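Local coordinates for MutT/nudix family protein (Shewanella oneidensis, PDB 3GZ8) that regulates transcription of NAD metabolism genes in response to ADP-ribose, which the Nudix domain described here binds, at residues Val39-Arg44 against Lys129-Ala134; Val28-His33 against Cys108-Met113; Ala20-Val25 against Asp99-Ser104. All coordinates share one frame; numbering follows the deposited sequence.

Contact 1. Residues Val39-Arg44 against Lys129-Ala134; sequences VLLVQR and KWWPLA. With APR (adenosine-5-diphosphoribose), chain E.
The indole of W130 carries the methyl CD1 of L40 over one face. L40 CD1 stands 3.9 Å from the centroid of the five-membered ring of W130, 13° off the ring normal, a CH-pi contact. L40 CG lies anti to the backbone N (chi1 -173°), which turns the isobutyl group toward the indole. The six-membered part of the ring leans over the strand itself, with W130 CE3 3.6 Å from L40 N. The indole nitrogen of W130 bonds to the carbonyl of Q116. On the other face of the sheet the W131 ring has K129 CE over its centre. L41 CB meets W131 CD1 at 3.7 Å, the two side chains crossing at about a right angle. W53 meets the W131 ring edge-to-face.

The backbones pair antiparallel. V39 and W131 exchange two hydrogen bonds, and so do L41 and K129. L40 and W130 form the non-hydrogen-bonded pair between them. An alanine in place of W130 would probably leave L40 CD1 without its aromatic face and the Q116 carbonyl without its indole donor.

At the far end of strand 36-44, R44 grips ADP-ribose edge-on. R44 NH1 bonds to O2B of ADP-ribose at 2.9 Å and R44 NH2 to its O1B at 2.9 Å, both nearly straight. The contact thus joins an apolar strand pair, with an indole on each face of the sheet, to a charged end that probably offsets the charge of the ligand's phosphate.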
loop_
_atom_site.group_PDB
_atom_site.type_symbol
_atom_site.label_atom_id
_atom_site.label_comp_id
_atom_site.label_asym_id
_atom_site.label_seq_id
_atom_site.Cartn_x
_atom_site.Cartn_y
_atom_site.Cartn_z
ATOM N N VAL A 39 12.507 18.139 8.588
ATOM C CA VAL A 39 11.777 16.888 8.509
ATOM C C VAL A 39 11.909 16.193 9.862
ATOM O O VAL A 39 12.973 16.274 10.495
ATOM C CB VAL A 39 12.281 15.981 7.334
ATOM C CG1 VAL A 39 13.661 15.469 7.601
ATOM C CG2 VAL A 39 11.323 14.800 7.082
ATOM N N LEU A 40 10.819 15.539 10.282
ATOM C CA LEU A 40 10.708 14.856 11.580
ATOM C C LEU A 40 11.273 13.445 11.500
ATOM O O LEU A 40 10.793 12.627 10.714
ATOM C CB LEU A 40 9.233 14.744 12.004
ATOM C CG LEU A 40 8.903 14.219 13.393
ATOM C CD1 LEU A 40 9.425 15.163 14.502
ATOM C CD2 LEU A 40 7.391 14.069 13.485
ATOM N N LEU A 41 12.289 13.181 12.311
ATOM C CA LEU A 41 12.929 11.880 12.352
ATOM C C LEU A 41 12.963 11.388 13.800
ATOM O O LEU A 41 13.018 12.192 14.741
ATOM C CB LEU A 41 14.363 11.946 11.777
ATOM C CG LEU A 41 14.597 12.372 10.316
ATOM C CD1 LEU A 41 16.077 12.204 9.927
ATOM C CD2 LEU A 41 13.702 11.604 9.320
ATOM N N VAL A 42 12.908 10.069 13.954
ATOM C CA VAL A 42 13.006 9.427 15.253
ATOM C C VAL A 42 14.283 8.597 15.304
ATOM O O VAL A 42 14.790 8.133 14.260
ATOM C CB VAL A 42 11.790 8.504 15.558
ATOM C CG1 VAL A 42 10.501 9.336 15.722
ATOM C CG2 VAL A 42 11.620 7.389 14.489
ATOM N N GLN A 43 14.820 8.405 16.506
ATOM C CA GLN A 43 15.963 7.534 16.613
ATOM C C GLN A 43 15.501 6.152 17.047
ATOM O O GLN A 43 14.835 6.034 18.050
ATOM C CB GLN A 43 17.033 8.131 17.533
ATOM C CG GLN A 43 18.292 7.282 17.550
ATOM C CD GLN A 43 19.446 7.917 18.316
ATOM O OE1 GLN A 43 20.600 7.724 17.939
ATOM N NE2 GLN A 43 19.147 8.671 19.389
ATOM N N ARG A 44 15.870 5.119 16.295
ATOM C CA ARG A 44 15.365 3.747 16.510
ATOM C C ARG A 44 15.961 3.028 17.741
ATOM O O ARG A 44 17.182 3.029 17.936
ATOM C CB ARG A 44 15.645 2.907 15.258
ATOM C CG ARG A 44 14.942 3.430 13.991
ATOM C CD ARG A 44 15.248 2.591 12.734
ATOM N NE ARG A 44 15.030 1.172 12.954
ATOM C CZ ARG A 44 13.823 0.614 13.038
ATOM N NH1 ARG A 44 12.718 1.364 12.897
ATOM N NH2 ARG A 44 13.716 -0.703 13.256
ATOM N N LYS A 129 13.522 14.357 16.596
ATOM C CA LYS A 129 13.948 15.712 16.307
ATOM C C LYS A 129 13.535 16.150 14.913
ATOM O O LYS A 129 13.559 15.361 14.001
ATOM C CB LYS A 129 15.488 15.824 16.461
ATOM C CG LYS A 129 16.060 17.181 16.047
ATOM C CD LYS A 129 17.363 17.494 16.753
ATOM C CE LYS A 129 18.571 17.211 15.859
ATOM N NZ LYS A 129 19.128 18.419 15.150
ATOM N N TRP A 130 13.191 17.421 14.760
ATOM C CA TRP A 130 13.104 18.035 13.444
ATOM C C TRP A 130 14.507 18.400 12.987
ATOM O O TRP A 130 15.134 19.278 13.567
ATOM C CB TRP A 130 12.274 19.293 13.479
ATOM C CG TRP A 130 10.886 19.104 13.920
ATOM C CD1 TRP A 130 10.400 19.219 15.197
ATOM C CD2 TRP A 130 9.757 18.845 13.085
ATOM N NE1 TRP A 130 9.032 19.035 15.206
ATOM C CE2 TRP A 130 8.613 18.815 13.919
ATOM C CE3 TRP A 130 9.598 18.635 11.710
ATOM C CZ2 TRP A 130 7.339 18.560 13.424
ATOM C CZ3 TRP A 130 8.328 18.403 11.220
ATOM C CH2 TRP A 130 7.214 18.361 12.072
ATOM N N TRP A 131 14.987 17.688 11.969
ATOM C CA TRP A 131 16.267 17.913 11.333
ATOM C C TRP A 131 16.122 18.784 10.092
ATOM O O TRP A 131 15.236 18.548 9.272
ATOM C CB TRP A 131 16.855 16.570 10.899
ATOM C CG TRP A 131 17.342 15.694 12.035
ATOM C CD1 TRP A 131 16.624 14.743 12.704
ATOM C CD2 TRP A 131 18.656 15.693 12.624
ATOM N NE1 TRP A 131 17.405 14.152 13.674
ATOM C CE2 TRP A 131 18.656 14.711 13.644
ATOM C CE3 TRP A 131 19.833 16.422 12.384
ATOM C CZ2 TRP A 131 19.795 14.426 14.422
ATOM C CZ3 TRP A 131 20.969 16.150 13.165
ATOM C CH2 TRP A 131 20.939 15.152 14.167
ATOM N N PRO A 132 17.018 19.773 9.920
ATOM C CA PRO A 132 17.093 20.538 8.660
ATOM C C PRO A 132 17.306 19.575 7.488
ATOM O O PRO A 132 18.123 18.652 7.615
ATOM C CB PRO A 132 18.349 21.417 8.849
ATOM C CG PRO A 132 18.499 21.547 10.345
ATOM C CD PRO A 132 18.038 20.207 10.902
ATOM N N LEU A 133 16.602 19.785 6.371
ATOM C CA LEU A 133 16.593 18.787 5.292
ATOM C C LEU A 133 17.980 18.487 4.750
ATOM O O LEU A 133 18.322 17.318 4.525
ATOM C CB LEU A 133 15.624 19.151 4.150
ATOM C CG LEU A 133 15.448 18.148 2.991
ATOM C CD1 LEU A 133 14.931 16.823 3.455
ATOM C CD2 LEU A 133 14.573 18.676 1.860
ATOM N N ALA A 134 18.783 19.528 4.562
ATOM C CA ALA A 134 20.119 19.351 3.995
ATOM C C ALA A 134 20.931 18.336 4.792
ATOM O O ALA A 134 21.562 17.473 4.196
ATOM C CB ALA A 134 20.861 20.690 3.876
HETATM N N1 APR E . 3.844 -7.419 12.489
HETATM C C2 APR E . 3.363 -6.766 13.574
HETATM N N3 APR E . 4.144 -6.372 14.596
HETATM C C4 APR E . 5.489 -6.610 14.568
HETATM C C5 APR E . 6.073 -7.301 13.405
HETATM C C6 APR E . 5.163 -7.720 12.336
HETATM N N6 APR E . 5.651 -8.373 11.244
HETATM N N7 APR E . 7.388 -7.409 13.621
HETATM C C8 APR E . 7.644 -6.823 14.820
HETATM N N9 APR E . 6.511 -6.364 15.389
HETATM C "C1'" APR E . 6.410 -5.678 16.687
HETATM C "C2'" APR E . 7.411 -6.236 17.689
HETATM O "O2'" APR E . 6.832 -6.147 19.001
HETATM C "C3'" APR E . 8.580 -5.281 17.635
HETATM O "O3'" APR E . 9.264 -5.206 18.889
HETATM O "O4'" APR E . 6.739 -4.303 16.517
HETATM C "C4'" APR E . 7.895 -3.969 17.278
HETATM C "C5'" APR E . 8.722 -3.080 16.387
HETATM O "O5'" APR E . 8.012 -1.839 16.320
HETATM P PA APR E . 8.729 -0.615 15.574
HETATM O O1A APR E . 10.141 -0.427 16.114
HETATM O O2A APR E . 7.756 0.515 15.601
HETATM O O3A APR E . 8.743 -1.321 14.115
HETATM P PB APR E . 9.841 -0.982 12.994
HETATM O O1B APR E . 11.020 -1.876 13.189
HETATM O O2B APR E . 9.924 0.515 13.013
HETATM O O5D APR E . 9.216 -1.499 11.599
HETATM C C5D APR E . 8.467 -0.590 10.785
HETATM O O4D APR E . 9.705 -1.170 8.801
HETATM O O1D APR E . 9.722 -1.684 6.519
HETATM C C1D APR E . 9.989 -0.680 7.501
HETATM O O2D APR E . 9.791 1.525 6.574
HETATM C C2D APR E . 9.093 0.534 7.348
HETATM O O3D APR E . 9.407 2.224 9.122
HETATM C C3D APR E . 8.765 0.988 8.774
HETATM C C4D APR E . 9.372 -0.087 9.666
#

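Contact 2. Residues Val28-His33 against Cys108-Met113; sequences VLFTYH and CYTALM
V28 and T110 sit at the tight part of this parallel strand pair. The carbonyl O of V28 accepts two bonds, from A111 N and from T110 OG1. The T110 OG1 hydroxyl lies 2.9 Å from V28 O and approaches in the carbonyl plane. With chi1 at -172° it points away from its own amide nitrogen and reaches across to strand 22-33. V28 N bonds to Y109 O, F30 N to A111 O at 2.8 Å, and M113 N to F30 O at 2.9 Å. The side chains close in on both faces. On one, V28 CG2 touches C108 SG at 3.7 Å, and V28 CG1 lies over the rim of one face of the F30 ring. A152 of helix 145-156 covers V28, F30 and T110 there. On the other, L29 sends its two methyls to different partners. L29 CD2 rests on A111 CB at 3.6 Å, and L29 CD1 meets M113 SD at 3.7 Å, the side chains crossing at a slant.

The solvent side is the Y32 and L112 corner. L112 is partly exposed and Y32 exposed, and Y32 CE2 comes no closer than 3.9 Å to L112 CD1. T31 and M113 beside it stay buried. M113 O takes the T31 hydroxyl, with T31 OG1 2.7 Å from M113 O, and a water. Y32 N is only weakly bonded to that water.

Two threonine hydroxyls thus each cross to a carbonyl of the other strand, T110 to V28 and T31 to M113. They supplement the amide bonds between apolar side chains.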
loop_
_atom_site.group_PDB
_atom_site.type_symbol
_atom_site.label_atom_id
_atom_site.label_comp_id
_atom_site.label_asym_id
_atom_site.label_seq_id
_atom_site.Cartn_x
_atom_site.Cartn_y
_atom_site.Cartn_z
ATOM N N VAL A 28 6.338 11.226 6.294
ATOM C CA VAL A 28 7.334 12.291 6.129
ATOM C C VAL A 28 6.675 13.623 6.429
ATOM O O VAL A 28 5.914 14.165 5.592
ATOM C CB VAL A 28 7.919 12.315 4.714
ATOM C CG1 VAL A 28 9.028 13.336 4.612
ATOM C CG2 VAL A 28 8.436 10.933 4.315
ATOM N N LEU A 29 6.973 14.170 7.608
ATOM C CA LEU A 29 6.394 15.453 7.989
ATOM C C LEU A 29 7.384 16.589 7.865
ATOM O O LEU A 29 8.486 16.535 8.413
ATOM C CB LEU A 29 5.816 15.409 9.395
ATOM C CG LEU A 29 4.701 14.425 9.735
ATOM C CD1 LEU A 29 4.173 14.783 11.111
ATOM C CD2 LEU A 29 3.565 14.406 8.662
ATOM N N PHE A 30 6.969 17.627 7.152
ATOM C CA PHE A 30 7.804 18.765 6.910
ATOM C C PHE A 30 7.314 19.985 7.698
ATOM O O PHE A 30 6.101 20.153 7.940
ATOM C CB PHE A 30 7.793 19.105 5.417
ATOM C CG PHE A 30 8.602 18.156 4.524
ATOM C CD1 PHE A 30 9.935 17.904 4.758
ATOM C CD2 PHE A 30 8.020 17.591 3.387
ATOM C CE1 PHE A 30 10.667 17.081 3.904
ATOM C CE2 PHE A 30 8.749 16.756 2.532
ATOM C CZ PHE A 30 10.072 16.516 2.786
ATOM N N THR A 31 8.253 20.843 8.088
ATOM C CA THR A 31 7.908 22.129 8.656
ATOM C C THR A 31 8.937 23.187 8.284
ATOM O O THR A 31 10.066 22.862 7.934
ATOM C CB THR A 31 7.733 22.071 10.215
ATOM O OG1 THR A 31 7.169 23.305 10.670
ATOM C CG2 THR A 31 9.055 21.892 10.920
ATOM N N TYR A 32 8.525 24.448 8.335
ATOM C CA TYR A 32 9.465 25.580 8.360
ATOM C C TYR A 32 9.611 26.090 9.794
ATOM O O TYR A 32 8.643 26.562 10.404
ATOM C CB TYR A 32 9.011 26.697 7.415
ATOM C CG TYR A 32 9.086 26.289 5.963
ATOM C CD1 TYR A 32 10.300 26.325 5.273
ATOM C CD2 TYR A 32 7.943 25.830 5.282
ATOM C CE1 TYR A 32 10.383 25.926 3.926
ATOM C CE2 TYR A 32 8.013 25.430 3.941
ATOM C CZ TYR A 32 9.231 25.477 3.272
ATOM O OH TYR A 32 9.307 25.084 1.954
ATOM N N HIS A 33 10.815 25.956 10.335
ATOM C CA HIS A 33 11.103 26.318 11.719
ATOM C C HIS A 33 12.414 27.108 11.765
ATOM O O HIS A 33 13.483 26.556 11.437
ATOM C CB HIS A 33 11.233 25.041 12.545
ATOM C CG HIS A 33 11.641 25.260 13.966
ATOM N ND1 HIS A 33 10.859 25.947 14.872
ATOM C CD2 HIS A 33 12.732 24.843 14.653
ATOM C CE1 HIS A 33 11.458 25.958 16.051
ATOM N NE2 HIS A 33 12.598 25.296 15.946
ATOM N N CYS A 108 3.532 5.145 2.485
ATOM C CA CYS A 108 4.083 6.384 3.014
ATOM C C CYS A 108 3.110 7.545 2.907
ATOM O O CYS A 108 2.429 7.706 1.901
ATOM C CB CYS A 108 5.420 6.734 2.324
ATOM S SG CYS A 108 6.451 7.975 3.234
ATOM N N TYR A 109 3.073 8.365 3.949
ATOM C CA TYR A 109 2.259 9.548 3.997
ATOM C C TYR A 109 3.136 10.778 4.162
ATOM O O TYR A 109 4.320 10.665 4.494
ATOM C CB TYR A 109 1.322 9.458 5.180
ATOM C CG TYR A 109 0.207 8.470 4.987
ATOM C CD1 TYR A 109 -1.052 8.885 4.549
ATOM C CD2 TYR A 109 0.411 7.108 5.226
ATOM C CE1 TYR A 109 -2.088 7.966 4.369
ATOM C CE2 TYR A 109 -0.621 6.187 5.059
ATOM C CZ TYR A 109 -1.845 6.612 4.630
ATOM O OH TYR A 109 -2.822 5.675 4.450
ATOM N N THR A 110 2.563 11.963 3.956
ATOM C CA THR A 110 3.331 13.169 4.044
ATOM C C THR A 110 2.462 14.332 4.490
ATOM O O THR A 110 1.257 14.356 4.245
ATOM C CB THR A 110 4.053 13.477 2.689
ATOM O OG1 THR A 110 4.951 14.574 2.863
ATOM C CG2 THR A 110 3.063 13.853 1.583
ATOM N N ALA A 111 3.052 15.291 5.184
ATOM C CA ALA A 111 2.362 16.540 5.374
ATOM C C ALA A 111 3.372 17.668 5.475
ATOM O O ALA A 111 4.522 17.448 5.874
ATOM C CB ALA A 111 1.450 16.495 6.616
ATOM N N LEU A 112 2.929 18.867 5.104
ATOM C CA LEU A 112 3.643 20.088 5.421
ATOM C C LEU A 112 2.837 20.789 6.503
ATOM O O LEU A 112 1.614 20.898 6.368
ATOM C CB LEU A 112 3.760 20.974 4.179
ATOM C CG LEU A 112 4.289 22.398 4.385
ATOM C CD1 LEU A 112 5.772 22.355 4.832
ATOM C CD2 LEU A 112 4.063 23.288 3.112
ATOM N N MET A 113 3.503 21.267 7.559
ATOM C CA MET A 113 2.790 21.778 8.740
ATOM C C MET A 113 3.604 22.800 9.550
ATOM O O MET A 113 4.805 22.979 9.305
ATOM C CB MET A 113 2.464 20.609 9.671
ATOM C CG MET A 113 3.715 19.803 10.045
ATOM S SD MET A 113 3.499 18.446 11.192
ATOM C CE MET A 113 2.728 19.262 12.579
HETATM O O HOH W 1 5.288 25.619 7.805
#

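Contact 3. Residues Ala20-Val25 against Asp99-Ser104; sequences AQLLTV and DARGWS. With APR (adenosine-5-diphosphoribose), chain E.
L22 and S104 face each other as a parallel pair, with L22 CA and S104 CA 4.6 Å apart. One backbone bond joins the segments, from L22 N to W103 O at 2.9 Å. Residues D99 to G102 form a type I turn. G102 then takes backbone angles at which a CB would jam against the preceding carbonyl, which calls for glycine.

L22 is the residue most covered by the other segment. L22 CD1 packs on R101 CB at 3.8 Å, and L22 CD2 reaches the adenine amino group N6 of ADP-ribose. Q21 CG lies beside W103 CE3. The ends of these two side chains go to the second subunit, Q21 NE2 to E62 and W103 NE1 to the carbonyl of D65.

R101 grips D99 side-on through NE and NH2, one nitrogen to each oxygen. R101 NH2 meets the syn lone pair of D99 OD2 at 3.0 Å. D99 OD1 also accepts from R101 N, closing an Asx turn. The two-point salt bridge thus fixes how the guanidinium is turned. R101 NH1 is then placed 2.9 Å from the phosphate oxygen O1B of ADP-ribose, and R101 NH2 3.0 Å from its O5D. D99 OD2 takes a bond from the ribose hydroxyl O1D.

This is the ADP-ribose site of the Nudix domain, lined here by the loop before strand 104-113, with Y13 of the second subunit also hydrogen-bonded to the ligand.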
loop_
_atom_site.group_PDB
_atom_site.type_symbol
_atom_site.label_atom_id
_atom_site.label_comp_id
_atom_site.label_asym_id
_atom_site.label_seq_id
_atom_site.Cartn_x
_atom_site.Cartn_y
_atom_site.Cartn_z
ATOM N N ALA A 20 2.369 -14.419 4.349
ATOM C CA ALA A 20 2.040 -13.006 4.337
ATOM C C ALA A 20 3.317 -12.182 4.267
ATOM O O ALA A 20 4.408 -12.683 4.519
ATOM C CB ALA A 20 1.236 -12.636 5.558
ATOM N N GLN A 21 3.160 -10.915 3.913
ATOM C CA GLN A 21 4.274 -9.994 3.769
ATOM C C GLN A 21 4.235 -9.026 4.947
ATOM O O GLN A 21 3.243 -9.005 5.685
ATOM C CB GLN A 21 4.126 -9.254 2.438
ATOM C CG GLN A 21 4.308 -10.155 1.219
ATOM C CD GLN A 21 3.072 -10.947 0.840
ATOM O OE1 GLN A 21 1.943 -10.472 0.966
ATOM N NE2 GLN A 21 3.280 -12.163 0.365
ATOM N N LEU A 22 5.295 -8.245 5.149
ATOM C CA LEU A 22 5.258 -7.182 6.166
ATOM C C LEU A 22 4.502 -6.003 5.630
ATOM O O LEU A 22 4.668 -5.626 4.473
ATOM C CB LEU A 22 6.649 -6.699 6.564
ATOM C CG LEU A 22 7.684 -7.631 7.210
ATOM C CD1 LEU A 22 8.617 -6.739 8.020
ATOM C CD2 LEU A 22 7.092 -8.716 8.113
ATOM N N LEU A 23 3.685 -5.406 6.485
ATOM C CA LEU A 23 2.834 -4.301 6.095
ATOM C C LEU A 23 3.034 -3.183 7.077
ATOM O O LEU A 23 2.837 -3.364 8.283
ATOM C CB LEU A 23 1.402 -4.777 6.135
ATOM C CG LEU A 23 0.232 -4.039 5.491
ATOM C CD1 LEU A 23 0.642 -3.078 4.352
ATOM C CD2 LEU A 23 -0.721 -5.132 4.973
ATOM N N THR A 24 3.457 -2.027 6.574
ATOM C CA THR A 24 3.784 -0.910 7.446
ATOM C C THR A 24 3.276 0.397 6.877
ATOM O O THR A 24 2.806 0.450 5.729
ATOM C CB THR A 24 5.311 -0.803 7.684
ATOM O OG1 THR A 24 6.001 -0.725 6.435
ATOM C CG2 THR A 24 5.850 -2.022 8.469
ATOM N N VAL A 25 3.344 1.442 7.702
ATOM C CA VAL A 25 3.121 2.811 7.252
ATOM C C VAL A 25 4.334 3.638 7.623
ATOM O O VAL A 25 5.075 3.261 8.538
ATOM C CB VAL A 25 1.837 3.449 7.843
ATOM C CG1 VAL A 25 0.618 2.611 7.526
ATOM C CG2 VAL A 25 1.967 3.669 9.337
ATOM N N ASP A 99 13.483 -4.233 3.131
ATOM C CA ASP A 99 13.432 -4.653 4.531
ATOM C C ASP A 99 13.975 -6.076 4.656
ATOM O O ASP A 99 13.344 -7.043 4.200
ATOM C CB ASP A 99 11.989 -4.587 5.060
ATOM C CG ASP A 99 11.909 -4.530 6.590
ATOM O OD1 ASP A 99 12.582 -5.322 7.291
ATOM O OD2 ASP A 99 11.163 -3.678 7.113
ATOM N N ALA A 100 15.137 -6.210 5.296
ATOM C CA ALA A 100 15.772 -7.542 5.469
ATOM C C ALA A 100 14.871 -8.579 6.141
ATOM O O ALA A 100 15.014 -9.761 5.868
ATOM C CB ALA A 100 17.090 -7.430 6.188
ATOM N N ARG A 101 13.929 -8.135 6.972
ATOM C CA ARG A 101 12.948 -9.015 7.625
ATOM C C ARG A 101 12.047 -9.798 6.667
ATOM O O ARG A 101 11.366 -10.750 7.080
ATOM C CB ARG A 101 12.087 -8.239 8.626
ATOM C CG ARG A 101 12.875 -7.685 9.778
ATOM C CD ARG A 101 12.034 -6.829 10.689
ATOM N NE ARG A 101 11.681 -5.553 10.090
ATOM C CZ ARG A 101 11.257 -4.492 10.773
ATOM N NH1 ARG A 101 11.134 -4.544 12.098
ATOM N NH2 ARG A 101 10.952 -3.377 10.125
ATOM N N GLY A 102 12.032 -9.420 5.395
ATOM C CA GLY A 102 11.231 -10.167 4.397
ATOM C C GLY A 102 10.572 -9.235 3.380
ATOM O O GLY A 102 10.709 -7.986 3.472
ATOM N N TRP A 103 9.878 -9.849 2.417
ATOM C CA TRP A 103 9.019 -9.148 1.468
ATOM C C TRP A 103 8.175 -8.094 2.211
ATOM O O TRP A 103 7.520 -8.388 3.218
ATOM C CB TRP A 103 8.125 -10.145 0.731
ATOM C CG TRP A 103 8.002 -9.896 -0.777
ATOM C CD1 TRP A 103 8.586 -10.618 -1.770
ATOM C CD2 TRP A 103 7.231 -8.873 -1.434
ATOM N NE1 TRP A 103 8.227 -10.120 -3.000
ATOM C CE2 TRP A 103 7.393 -9.055 -2.823
ATOM C CE3 TRP A 103 6.412 -7.829 -0.982
ATOM C CZ2 TRP A 103 6.780 -8.213 -3.774
ATOM C CZ3 TRP A 103 5.809 -6.991 -1.927
ATOM C CH2 TRP A 103 6.001 -7.185 -3.301
ATOM N N SER A 104 8.210 -6.858 1.731
ATOM C CA SER A 104 7.758 -5.758 2.568
ATOM C C SER A 104 6.982 -4.714 1.802
ATOM O O SER A 104 7.414 -4.315 0.731
ATOM C CB SER A 104 8.977 -5.096 3.189
ATOM O OG SER A 104 8.702 -3.757 3.563
HETATM N N1 APR E . 3.844 -7.419 12.489
HETATM C C2 APR E . 3.363 -6.766 13.574
HETATM N N3 APR E . 4.144 -6.372 14.596
HETATM C C4 APR E . 5.489 -6.610 14.568
HETATM C C5 APR E . 6.073 -7.301 13.405
HETATM C C6 APR E . 5.163 -7.720 12.336
HETATM N N6 APR E . 5.651 -8.373 11.244
HETATM N N7 APR E . 7.388 -7.409 13.621
HETATM C C8 APR E . 7.644 -6.823 14.820
HETATM N N9 APR E . 6.511 -6.364 15.389
HETATM C "C1'" APR E . 6.410 -5.678 16.687
HETATM C "C2'" APR E . 7.411 -6.236 17.689
HETATM O "O2'" APR E . 6.832 -6.147 19.001
HETATM C "C3'" APR E . 8.580 -5.281 17.635
HETATM O "O3'" APR E . 9.264 -5.206 18.889
HETATM O "O4'" APR E . 6.739 -4.303 16.517
HETATM C "C4'" APR E . 7.895 -3.969 17.278
HETATM C "C5'" APR E . 8.722 -3.080 16.387
HETATM O "O5'" APR E . 8.012 -1.839 16.320
HETATM P PA APR E . 8.729 -0.615 15.574
HETATM O O1A APR E . 10.141 -0.427 16.114
HETATM O O2A APR E . 7.756 0.515 15.601
HETATM O O3A APR E . 8.743 -1.321 14.115
HETATM P PB APR E . 9.841 -0.982 12.994
HETATM O O1B APR E . 11.020 -1.876 13.189
HETATM O O2B APR E . 9.924 0.515 13.013
HETATM O O5D APR E . 9.216 -1.499 11.599
HETATM C C5D APR E . 8.467 -0.590 10.785
HETATM O O4D APR E . 9.705 -1.170 8.801
HETATM O O1D APR E . 9.722 -1.684 6.519
HETATM C C1D APR E . 9.989 -0.680 7.501
HETATM O O2D APR E . 9.791 1.525 6.574
HETATM C C2D APR E . 9.093 0.534 7.348
HETATM O O3D APR E . 9.407 2.224 9.122
HETATM C C3D APR E . 8.765 0.988 8.774
HETATM C C4D APR E . 9.372 -0.087 9.666
#

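In the fold
All three contacts reach one mixed sheet of the Nudix domain. In contact 3 the loop before strand 104-113 meets the start of strand 22-33, and contact 2 uses the end of that strand. Next in the chain comes strand 36-44 of contact 1, its antiparallel neighbour. The second segments come in the order 99-104, 108-113 and 129-134, so the contacts cross along the chain. The centres of contacts 1 and 2 are about 11 Å apart, and the two touch where W130 packs on T31. The centre of contact 3 lies about 23 Å from that of contact 1 and about 24 Å from that of contact 2. Contacts 1 and 3 both reach ADP-ribose, so the sheet brings distant parts of the sequence to one ligand.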